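Local coordinates for Cag pathogenicity island protein (Cag10) (Helicobacter pylori 26695, PDB 6IQT) that probably acts as a VirB8-type inner-membrane component of the Cag type IV secretion system, its soluble domain pairing with a second copy of itself, at residues M58-V63 and F152-F157; I89-I94 and F110-I115; T105-F110 and V131-D136. All blocks are in the same frame, centred on the assembly; numbering follows the deposited sequence.

Contact 1: M58-V63 and F152-F157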
loop_
_atom_site.group_PDB
_atom_site.type_symbol
_atom_site.label_atom_id
_atom_site.label_comp_id
_atom_site.label_asym_id
_atom_site.label_seq_id
_atom_site.Cartn_x
_atom_site.Cartn_y
_atom_site.Cartn_z
HETATM N N MSE A 58 -7.620 -11.050 -12.755
HETATM C CA MSE A 58 -6.504 -11.961 -12.986
HETATM C C MSE A 58 -5.692 -11.579 -14.246
HETATM O O MSE A 58 -4.458 -11.662 -14.273
HETATM C CB MSE A 58 -7.057 -13.379 -13.128
HETATM C CG MSE A 58 -7.543 -13.976 -11.830
HETATM SE SE MSE A 58 -6.146 -13.844 -10.461
HETATM C CE MSE A 58 -6.963 -12.504 -9.322
ATOM N N GLN A 59 -6.408 -11.127 -15.281
ATOM C CA GLN A 59 -5.794 -10.741 -16.556
ATOM C C GLN A 59 -4.911 -9.497 -16.445
ATOM O O GLN A 59 -4.031 -9.294 -17.293
ATOM C CB GLN A 59 -6.885 -10.473 -17.592
ATOM C CG GLN A 59 -7.496 -11.712 -18.156
ATOM C CD GLN A 59 -6.746 -12.166 -19.371
ATOM O OE1 GLN A 59 -7.071 -11.777 -20.495
ATOM N NE2 GLN A 59 -5.705 -12.966 -19.158
ATOM N N TYR A 60 -5.134 -8.669 -15.435
ATOM C CA TYR A 60 -4.332 -7.475 -15.209
ATOM C C TYR A 60 -3.171 -7.690 -14.252
ATOM O O TYR A 60 -2.485 -6.718 -13.918
ATOM C CB TYR A 60 -5.216 -6.345 -14.666
ATOM C CG TYR A 60 -5.978 -5.673 -15.752
ATOM C CD1 TYR A 60 -5.408 -4.630 -16.465
ATOM C CD2 TYR A 60 -7.254 -6.108 -16.109
ATOM C CE1 TYR A 60 -6.097 -4.013 -17.485
ATOM C CE2 TYR A 60 -7.951 -5.498 -17.130
ATOM C CZ TYR A 60 -7.362 -4.453 -17.819
ATOM O OH TYR A 60 -8.042 -3.831 -18.839
ATOM N N CYS A 61 -2.942 -8.919 -13.786
ATOM C CA CYS A 61 -1.932 -9.202 -12.768
ATOM C C CYS A 61 -0.846 -10.110 -13.330
ATOM O O CYS A 61 -1.146 -11.128 -13.965
ATOM C CB CYS A 61 -2.570 -9.876 -11.542
ATOM S SG CYS A 61 -3.839 -8.925 -10.684
ATOM N N ASP A 62 0.412 -9.761 -13.089
ATOM C CA ASP A 62 1.468 -10.737 -13.308
ATOM C C ASP A 62 1.194 -11.983 -12.465
ATOM O O ASP A 62 0.554 -11.920 -11.410
ATOM C CB ASP A 62 2.833 -10.156 -12.950
ATOM C CG ASP A 62 3.969 -11.134 -13.219
ATOM O OD1 ASP A 62 4.289 -11.362 -14.402
ATOM O OD2 ASP A 62 4.521 -11.706 -12.249
ATOM N N VAL A 63 1.667 -13.134 -12.951
ATOM C CA VAL A 63 1.489 -14.379 -12.198
ATOM C C VAL A 63 1.977 -14.213 -10.762
ATOM O O VAL A 63 1.346 -14.707 -9.822
ATOM C CB VAL A 63 2.195 -15.550 -12.911
ATOM C CG1 VAL A 63 3.698 -15.296 -13.031
ATOM C CG2 VAL A 63 1.921 -16.864 -12.167
ATOM N N PHE A 152 -3.345 -5.187 -24.515
ATOM C CA PHE A 152 -1.975 -4.726 -24.669
ATOM C C PHE A 152 -1.062 -5.246 -23.562
ATOM O O PHE A 152 0.095 -4.829 -23.479
ATOM C CB PHE A 152 -1.952 -3.191 -24.749
ATOM C CG PHE A 152 -2.714 -2.638 -25.941
ATOM C CD1 PHE A 152 -2.695 -3.298 -27.160
ATOM C CD2 PHE A 152 -3.476 -1.488 -25.829
ATOM C CE1 PHE A 152 -3.403 -2.807 -28.263
ATOM C CE2 PHE A 152 -4.192 -1.001 -26.921
ATOM C CZ PHE A 152 -4.155 -1.667 -28.138
ATOM N N GLY A 153 -1.553 -6.160 -22.733
ATOM C CA GLY A 153 -0.716 -6.806 -21.735
ATOM C C GLY A 153 -0.181 -5.924 -20.617
ATOM O O GLY A 153 0.965 -6.101 -20.200
ATOM N N PHE A 154 -0.979 -4.979 -20.118
ATOM C CA PHE A 154 -0.612 -4.251 -18.901
ATOM C C PHE A 154 -0.658 -5.203 -17.709
ATOM O O PHE A 154 -1.701 -5.816 -17.453
ATOM C CB PHE A 154 -1.582 -3.090 -18.700
ATOM C CG PHE A 154 -1.344 -2.273 -17.463
ATOM C CD1 PHE A 154 -0.500 -1.176 -17.498
ATOM C CD2 PHE A 154 -2.032 -2.544 -16.291
ATOM C CE1 PHE A 154 -0.308 -0.390 -16.374
ATOM C CE2 PHE A 154 -1.841 -1.754 -15.155
ATOM C CZ PHE A 154 -0.972 -0.684 -15.199
ATOM N N LYS A 155 0.459 -5.337 -16.979
ATOM C CA LYS A 155 0.524 -6.276 -15.857
ATOM C C LYS A 155 0.989 -5.601 -14.572
ATOM O O LYS A 155 2.054 -4.984 -14.545
ATOM C CB LYS A 155 1.457 -7.442 -16.170
ATOM C CG LYS A 155 1.052 -8.241 -17.407
ATOM C CD LYS A 155 -0.254 -8.972 -17.187
ATOM C CE LYS A 155 -0.573 -9.815 -18.440
ATOM N NZ LYS A 155 -1.863 -10.572 -18.344
ATOM N N VAL A 156 0.211 -5.774 -13.496
ATOM C CA VAL A 156 0.558 -5.258 -12.172
ATOM C C VAL A 156 1.433 -6.278 -11.454
ATOM O O VAL A 156 1.108 -7.470 -11.412
ATOM C CB VAL A 156 -0.709 -4.953 -11.353
ATOM C CG1 VAL A 156 -0.352 -4.505 -9.931
ATOM C CG2 VAL A 156 -1.553 -3.883 -12.072
ATOM N N PHE A 157 2.535 -5.808 -10.863
ATOM C CA PHE A 157 3.448 -6.687 -10.142
ATOM C C PHE A 157 3.388 -6.514 -8.643
ATOM O O PHE A 157 3.803 -7.424 -7.916
ATOM C CB PHE A 157 4.895 -6.450 -10.593
ATOM C CG PHE A 157 5.215 -7.062 -11.916
ATOM C CD1 PHE A 157 4.663 -6.546 -13.089
ATOM C CD2 PHE A 157 6.073 -8.153 -12.002
ATOM C CE1 PHE A 157 4.957 -7.120 -14.332
ATOM C CE2 PHE A 157 6.378 -8.725 -13.243
ATOM C CZ PHE A 157 5.818 -8.206 -14.408
HETATM O O HOH W 1 -1.308 -12.560 -16.399
#
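D62 and V156 are joined by one of two backbone hydrogen bonds that make a single bridge, centred on the C61-V156 pair, whose CA atoms are 4.7 Å apart. V156 supplies both ends: its N donates to Y60 O at 2.9 Å, and its O accepts from D62 N. With only this one bridge, and the touching parts 43° apart in direction, the loop leaves the strand after one step.

A second polar set belongs to K155. Its chain bends at chi2, which brings CD toward the loop, and runs extended from there, taking NZ to Q59 O at 2.7 Å. A water continues the link, accepting from K155 NZ and donating to C61 O, 2.8 Å from each. Q59 O also receives N150 ND2, so two donors satisfy it. Q59 O lies at the C-terminal part of helix 50-59, where the helix dipole would probably favour the ammonium group of K155.

Two aromatic contacts flank the bridge, one at F157, next after V156, and one at F154, two residues before it. D62 CB sits over the centre of the F157 ring, 3.7 Å from its centroid, a CH-pi contact. CG is anti to the backbone N (chi1 -178°), and the carboxylate lies 13° from parallel to the ring, D62 CG approaching F157 CE2 to 3.4 Å; OD2 bonds to S64 OG. The Y60 and F154 side chains cross at about a right angle, F154 CD2 meeting the Y60 ring at its edge near CD1, 4.0 Å away, while F154 also stacks on Y135.

Thus the turn that follows helix 50-59 is fastened to outer strand 154-163 of a four-stranded antiparallel sheet, a packing of helices against a curved sheet characteristic of the NTF2-like fold of VirB8 soluble domains.

Contact 2: I89-I94 and F110-I115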
loop_
_atom_site.group_PDB
_atom_site.type_symbol
_atom_site.label_atom_id
_atom_site.label_comp_id
_atom_site.label_asym_id
_atom_site.label_seq_id
_atom_site.Cartn_x
_atom_site.Cartn_y
_atom_site.Cartn_z
ATOM N N ILE A 89 -13.038 4.792 -7.743
ATOM C CA ILE A 89 -12.601 5.718 -8.789
ATOM C C ILE A 89 -11.212 6.244 -8.431
ATOM O O ILE A 89 -10.902 6.430 -7.253
ATOM C CB ILE A 89 -13.589 6.901 -8.957
ATOM C CG1 ILE A 89 -13.459 7.883 -7.785
ATOM C CG2 ILE A 89 -15.034 6.402 -9.132
ATOM C CD1 ILE A 89 -14.635 8.825 -7.591
ATOM N N ILE A 90 -10.385 6.514 -9.438
ATOM C CA ILE A 90 -9.147 7.252 -9.187
ATOM C C ILE A 90 -9.515 8.728 -9.048
ATOM O O ILE A 90 -10.146 9.306 -9.931
ATOM C CB ILE A 90 -8.117 7.021 -10.304
ATOM C CG1 ILE A 90 -7.665 5.551 -10.295
ATOM C CG2 ILE A 90 -6.910 7.981 -10.155
ATOM C CD1 ILE A 90 -6.747 5.145 -11.491
ATOM N N SER A 91 -9.169 9.328 -7.914
ATOM C CA SER A 91 -9.672 10.659 -7.592
ATOM C C SER A 91 -8.588 11.725 -7.623
ATOM O O SER A 91 -8.806 12.842 -7.142
ATOM C CB SER A 91 -10.365 10.635 -6.222
ATOM O OG SER A 91 -9.509 10.115 -5.226
ATOM N N SER A 92 -7.429 11.422 -8.189
ATOM C CA SER A 92 -6.365 12.402 -8.292
ATOM C C SER A 92 -5.653 12.190 -9.613
ATOM O O SER A 92 -5.919 11.225 -10.342
ATOM C CB SER A 92 -5.378 12.287 -7.124
ATOM O OG SER A 92 -4.497 11.182 -7.291
ATOM N N ASN A 93 -4.729 13.098 -9.914
ATOM C CA ASN A 93 -3.794 12.853 -11.000
ATOM C C ASN A 93 -2.897 11.666 -10.642
ATOM O O ASN A 93 -2.667 11.371 -9.466
ATOM C CB ASN A 93 -2.961 14.118 -11.285
ATOM C CG ASN A 93 -2.231 14.650 -10.039
ATOM O OD1 ASN A 93 -2.861 15.072 -9.067
ATOM N ND2 ASN A 93 -0.905 14.643 -10.076
ATOM N N ILE A 94 -2.421 10.966 -11.669
ATOM C CA ILE A 94 -1.516 9.830 -11.512
ATOM C C ILE A 94 -0.088 10.330 -11.708
ATOM O O ILE A 94 0.250 10.869 -12.771
ATOM C CB ILE A 94 -1.848 8.715 -12.519
ATOM C CG1 ILE A 94 -3.275 8.191 -12.319
ATOM C CG2 ILE A 94 -0.833 7.573 -12.440
ATOM C CD1 ILE A 94 -3.794 7.391 -13.558
ATOM N N PHE A 110 -4.520 8.735 -5.620
ATOM C CA PHE A 110 -5.531 8.549 -4.592
ATOM C C PHE A 110 -6.757 7.905 -5.223
ATOM O O PHE A 110 -7.045 8.125 -6.402
ATOM C CB PHE A 110 -5.930 9.886 -3.948
ATOM C CG PHE A 110 -4.825 10.528 -3.140
ATOM C CD1 PHE A 110 -4.561 10.113 -1.845
ATOM C CD2 PHE A 110 -4.059 11.549 -3.675
ATOM C CE1 PHE A 110 -3.554 10.709 -1.096
ATOM C CE2 PHE A 110 -3.052 12.146 -2.928
ATOM C CZ PHE A 110 -2.802 11.727 -1.644
ATOM N N ILE A 111 -7.493 7.130 -4.421
ATOM C CA ILE A 111 -8.766 6.576 -4.871
ATOM C C ILE A 111 -9.855 6.914 -3.863
ATOM O O ILE A 111 -9.604 7.156 -2.683
ATOM C CB ILE A 111 -8.733 5.046 -5.111
ATOM C CG1 ILE A 111 -8.530 4.279 -3.812
ATOM C CG2 ILE A 111 -7.674 4.669 -6.135
ATOM C CD1 ILE A 111 -8.775 2.781 -3.992
ATOM N N THR A 112 -11.079 6.939 -4.357
ATOM C CA THR A 112 -12.255 7.113 -3.524
ATOM C C THR A 112 -13.150 5.911 -3.773
ATOM O O THR A 112 -13.360 5.523 -4.927
ATOM C CB THR A 112 -12.966 8.441 -3.845
ATOM O OG1 THR A 112 -12.095 9.541 -3.529
ATOM C CG2 THR A 112 -14.226 8.587 -3.030
ATOM N N ILE A 113 -13.615 5.286 -2.701
ATOM C CA ILE A 113 -14.506 4.133 -2.783
ATOM C C ILE A 113 -15.852 4.549 -2.197
ATOM O O ILE A 113 -15.935 4.950 -1.025
ATOM C CB ILE A 113 -13.934 2.910 -2.049
ATOM C CG1 ILE A 113 -12.509 2.602 -2.538
ATOM C CG2 ILE A 113 -14.849 1.697 -2.234
ATOM C CD1 ILE A 113 -11.835 1.438 -1.819
ATOM N N LYS A 114 -16.902 4.469 -3.010
ATOM C CA LYS A 114 -18.254 4.772 -2.552
ATOM C C LYS A 114 -18.953 3.460 -2.210
ATOM O O LYS A 114 -19.112 2.590 -3.075
ATOM C CB LYS A 114 -19.044 5.560 -3.594
ATOM C CG LYS A 114 -20.445 5.965 -3.107
ATOM C CD LYS A 114 -21.163 6.889 -4.089
ATOM C CE LYS A 114 -21.236 6.305 -5.500
ATOM N NZ LYS A 114 -22.017 5.037 -5.554
ATOM N N ILE A 115 -19.336 3.318 -0.948
ATOM C CA ILE A 115 -19.994 2.124 -0.441
ATOM C C ILE A 115 -21.456 2.479 -0.185
ATOM O O ILE A 115 -21.758 3.403 0.579
ATOM C CB ILE A 115 -19.290 1.599 0.819
ATOM C CG1 ILE A 115 -17.982 0.896 0.427
ATOM C CG2 ILE A 115 -20.187 0.668 1.592
ATOM C CD1 ILE A 115 -16.806 1.251 1.300
#
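S92 OG is gripped from two directions: it accepts F110 N at 3.0 Å, with an N-H...O angle of 160°, and donates to N93 O in its own segment at 2.8 Å. The first torsion of S92 sets OG between the backbone N and the carbonyl carbon, which leaves it facing F110 N. The same residue meets the F110 ring from its edge, S92 CB lying in the ring plane beside CD2, 3.8 Å away.

F110 O draws a second group of contacts. S91 N donates to it at 2.9 Å from 36° above the carbonyl plane, and I90 CA makes a longer C-H...O approach. The S91 hydroxyl lies nearer to T112 OG1, at 3.1 Å, in a hydrogen bond whose direction is open; any bond from it to F110 O is weak.

Regular antiparallel pairing holds at the two residues before S91. I89 and T112 form a hydrogen-bonded pair, each N donating to the other's O at 2.9 Å, and their side chains lie side by side on one face. I90 and I111 follow as a non-hydrogen-bonded pair on the other face, where I90 CG1 and I111 CG2 touch loosely and helix 30-43 packs over both residues.

At S91 psi falls to 14°, turning its carbonyl away from the partner strand where regular pairing would use it. The S92 hydroxyl takes over as acceptor for F110 N. This chemistry implies that a side-chain oxygen carries the pairing across the break in strand 84-98, keeping the amide and carbonyl of F110 bonded while the first strand changes course.

Contact 3: T105-F110 and V131-D136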
loop_
_atom_site.group_PDB
_atom_site.type_symbol
_atom_site.label_atom_id
_atom_site.label_comp_id
_atom_site.label_asym_id
_atom_site.label_seq_id
_atom_site.Cartn_x
_atom_site.Cartn_y
_atom_site.Cartn_z
ATOM N N THR A 105 7.622 0.300 -13.429
ATOM C CA THR A 105 7.269 1.701 -13.254
ATOM C C THR A 105 6.307 1.807 -12.075
ATOM O O THR A 105 5.406 0.975 -11.925
ATOM C CB THR A 105 6.622 2.286 -14.547
ATOM O OG1 THR A 105 7.548 2.184 -15.624
ATOM C CG2 THR A 105 6.234 3.764 -14.366
ATOM N N ARG A 106 6.515 2.821 -11.235
ATOM C CA ARG A 106 5.686 3.082 -10.059
ATOM C C ARG A 106 4.665 4.175 -10.370
ATOM O O ARG A 106 5.033 5.254 -10.833
ATOM C CB ARG A 106 6.563 3.518 -8.878
ATOM C CG ARG A 106 5.817 3.613 -7.540
ATOM C CD ARG A 106 6.295 4.805 -6.718
ATOM N NE ARG A 106 7.741 4.835 -6.541
ATOM C CZ ARG A 106 8.494 5.904 -6.789
ATOM N NH1 ARG A 106 7.937 7.020 -7.245
ATOM N NH2 ARG A 106 9.801 5.864 -6.589
ATOM N N LEU A 107 3.391 3.895 -10.113
ATOM C CA LEU A 107 2.321 4.877 -10.212
ATOM C C LEU A 107 1.803 5.199 -8.813
ATOM O O LEU A 107 1.658 4.302 -7.978
ATOM C CB LEU A 107 1.181 4.337 -11.089
ATOM C CG LEU A 107 1.489 3.883 -12.522
ATOM C CD1 LEU A 107 0.229 3.310 -13.185
ATOM C CD2 LEU A 107 2.034 5.048 -13.360
ATOM N N THR A 108 1.536 6.475 -8.532
ATOM C CA THR A 108 0.991 6.843 -7.224
ATOM C C THR A 108 -0.210 7.764 -7.417
ATOM O O THR A 108 -0.182 8.676 -8.252
ATOM C CB THR A 108 2.068 7.512 -6.316
ATOM O OG1 THR A 108 2.755 8.531 -7.046
ATOM C CG2 THR A 108 3.106 6.499 -5.854
ATOM N N PHE A 109 -1.281 7.507 -6.670
ATOM C CA PHE A 109 -2.510 8.272 -6.855
ATOM C C PHE A 109 -3.422 7.996 -5.671
ATOM O O PHE A 109 -3.146 7.131 -4.833
ATOM C CB PHE A 109 -3.219 7.912 -8.173
ATOM C CG PHE A 109 -3.389 6.430 -8.379
ATOM C CD1 PHE A 109 -4.521 5.780 -7.915
ATOM C CD2 PHE A 109 -2.407 5.684 -9.040
ATOM C CE1 PHE A 109 -4.674 4.395 -8.096
ATOM C CE2 PHE A 109 -2.555 4.315 -9.226
ATOM C CZ PHE A 109 -3.690 3.672 -8.754
ATOM N N PHE A 110 -4.520 8.735 -5.620
ATOM C CA PHE A 110 -5.531 8.549 -4.592
ATOM C C PHE A 110 -6.757 7.905 -5.223
ATOM O O PHE A 110 -7.045 8.125 -6.402
ATOM C CB PHE A 110 -5.930 9.886 -3.948
ATOM C CG PHE A 110 -4.825 10.528 -3.140
ATOM C CD1 PHE A 110 -4.561 10.113 -1.845
ATOM C CD2 PHE A 110 -4.059 11.549 -3.675
ATOM C CE1 PHE A 110 -3.554 10.709 -1.096
ATOM C CE2 PHE A 110 -3.052 12.146 -2.928
ATOM C CZ PHE A 110 -2.802 11.727 -1.644
ATOM N N VAL A 131 -2.726 4.903 -3.113
ATOM C CA VAL A 131 -2.405 3.628 -3.735
ATOM C C VAL A 131 -1.141 3.810 -4.550
ATOM O O VAL A 131 -0.995 4.813 -5.258
ATOM C CB VAL A 131 -3.559 3.127 -4.644
ATOM C CG1 VAL A 131 -3.132 1.901 -5.464
ATOM C CG2 VAL A 131 -4.824 2.855 -3.830
ATOM N N THR A 132 -0.264 2.815 -4.484
ATOM C CA THR A 132 0.932 2.707 -5.309
ATOM C C THR A 132 0.877 1.392 -6.073
ATOM O O THR A 132 0.715 0.331 -5.466
ATOM C CB THR A 132 2.190 2.719 -4.431
ATOM O OG1 THR A 132 2.199 3.887 -3.605
ATOM C CG2 THR A 132 3.446 2.655 -5.277
ATOM N N ILE A 133 1.032 1.430 -7.392
ATOM C CA ILE A 133 1.119 0.166 -8.115
ATOM C C ILE A 133 2.412 0.146 -8.922
ATOM O O ILE A 133 2.920 1.177 -9.371
ATOM C CB ILE A 133 -0.092 -0.137 -9.039
ATOM C CG1 ILE A 133 -0.071 0.730 -10.284
ATOM C CG2 ILE A 133 -1.458 -0.069 -8.306
ATOM C CD1 ILE A 133 -0.643 0.019 -11.490
ATOM N N TYR A 134 2.936 -1.058 -9.115
ATOM C CA TYR A 134 4.110 -1.285 -9.941
ATOM C C TYR A 134 3.681 -2.118 -11.137
ATOM O O TYR A 134 3.016 -3.144 -10.966
ATOM C CB TYR A 134 5.199 -2.002 -9.140
ATOM C CG TYR A 134 5.682 -1.219 -7.935
ATOM C CD1 TYR A 134 4.963 -1.196 -6.748
ATOM C CD2 TYR A 134 6.860 -0.493 -7.993
ATOM C CE1 TYR A 134 5.425 -0.462 -5.635
ATOM C CE2 TYR A 134 7.307 0.239 -6.915
ATOM C CZ TYR A 134 6.598 0.247 -5.739
ATOM O OH TYR A 134 7.080 0.979 -4.667
ATOM N N TYR A 135 4.056 -1.694 -12.347
ATOM C CA TYR A 135 3.574 -2.382 -13.535
ATOM C C TYR A 135 4.682 -2.520 -14.575
ATOM O O TYR A 135 5.689 -1.807 -14.559
ATOM C CB TYR A 135 2.353 -1.665 -14.174
ATOM C CG TYR A 135 2.742 -0.433 -14.954
ATOM C CD1 TYR A 135 2.807 0.801 -14.333
ATOM C CD2 TYR A 135 3.071 -0.513 -16.316
ATOM C CE1 TYR A 135 3.183 1.948 -15.035
ATOM C CE2 TYR A 135 3.464 0.622 -17.020
ATOM C CZ TYR A 135 3.528 1.843 -16.375
ATOM O OH TYR A 135 3.903 2.971 -17.075
ATOM N N ASP A 136 4.453 -3.452 -15.494
ATOM C CA ASP A 136 5.206 -3.524 -16.740
ATOM C C ASP A 136 4.275 -4.110 -17.790
ATOM O O ASP A 136 3.180 -4.578 -17.473
ATOM C CB ASP A 136 6.487 -4.346 -16.568
ATOM C CG ASP A 136 7.504 -4.118 -17.691
ATOM O OD1 ASP A 136 7.259 -3.304 -18.613
ATOM O OD2 ASP A 136 8.569 -4.761 -17.630
HETATM O O HOH W 2 7.347 -0.549 -16.602
#
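T105 and Y135 open the pairing of two antiparallel strands, the 105-117/125-137 hairpin at the middle of the VirB8 sheet; the axes of segments 105-110 and 131-136 approach to 4.7 Å. They form a hydrogen-bonded pair, and their side chains lie side by side, T105 CB 3.5 Å from Y135 CE1. A water hydrogen-bonded to T105 OG1 also lies within hydrogen-bonding distance of Y135 O, to which it can donate.

R106 faces the other side of the sheet with Y134. CG is anti to the backbone N (chi1 -171°), which brings it over one face of the Y134 ring, 4.2 Å from the centroid, in a CH-pi contact; R106 CG also presses on T132 CG2 at 3.4 Å. The guanidinium stands nearly perpendicular to that ring, with Y134 OH at its edge. Its NH1 forms a salt bridge to E97 and its NH2 another to D52 of the second subunit, the same aspartate that hydrogen-bonds Y134 OH, so this face takes part in the subunit interface.

L107 returns to the face of T105, under helix 30-43. Its N donates to I133 O at 2.9 Å, nearly straight at 173°. The side chain crosses Y135 at about a right angle, L107 CG touching the ring edge at CE1, 3.6 Å away, while L107 CD1 rests on I133 CD1.

T108 lies alongside T132 on the interface face, its CG2 against T132 OG1, and I148 of the second subunit packs on it.

F109 closes the buried row of L107 and I133 as the hydrogen-bonded partner of V131. Its ring crosses the V131 side chain obliquely, CZ meeting CG1 at 3.8 Å. V131 O, which accepts from F109 N, lies 4.1 Å above the plane of the F109 ring, over its centre.

Overall arrangement
From the N terminus, the chain makes the first half of contact 1 at the end of helix 50-59 and the turn after it, and closes it only at strand 154-163, 88 residues later. Contacts 2 and 3 nest inside that loop. They cross, their segments alternating as 89-94, 105-110, 110-115 and 131-136, with F110 in both. Contact 3 adjoins contact 1, since strand 154-163 pairs with 125-137 through F157 N to Y134 O and K155 N to D136 O. Contact 2 ties outer strand 84-98 to 105-117, contact 3 joins the two inner strands, and contact 1 fastens the helical layer to outer strand 154-163; the centres of contacts 1 and 2 are about 20 Å apart.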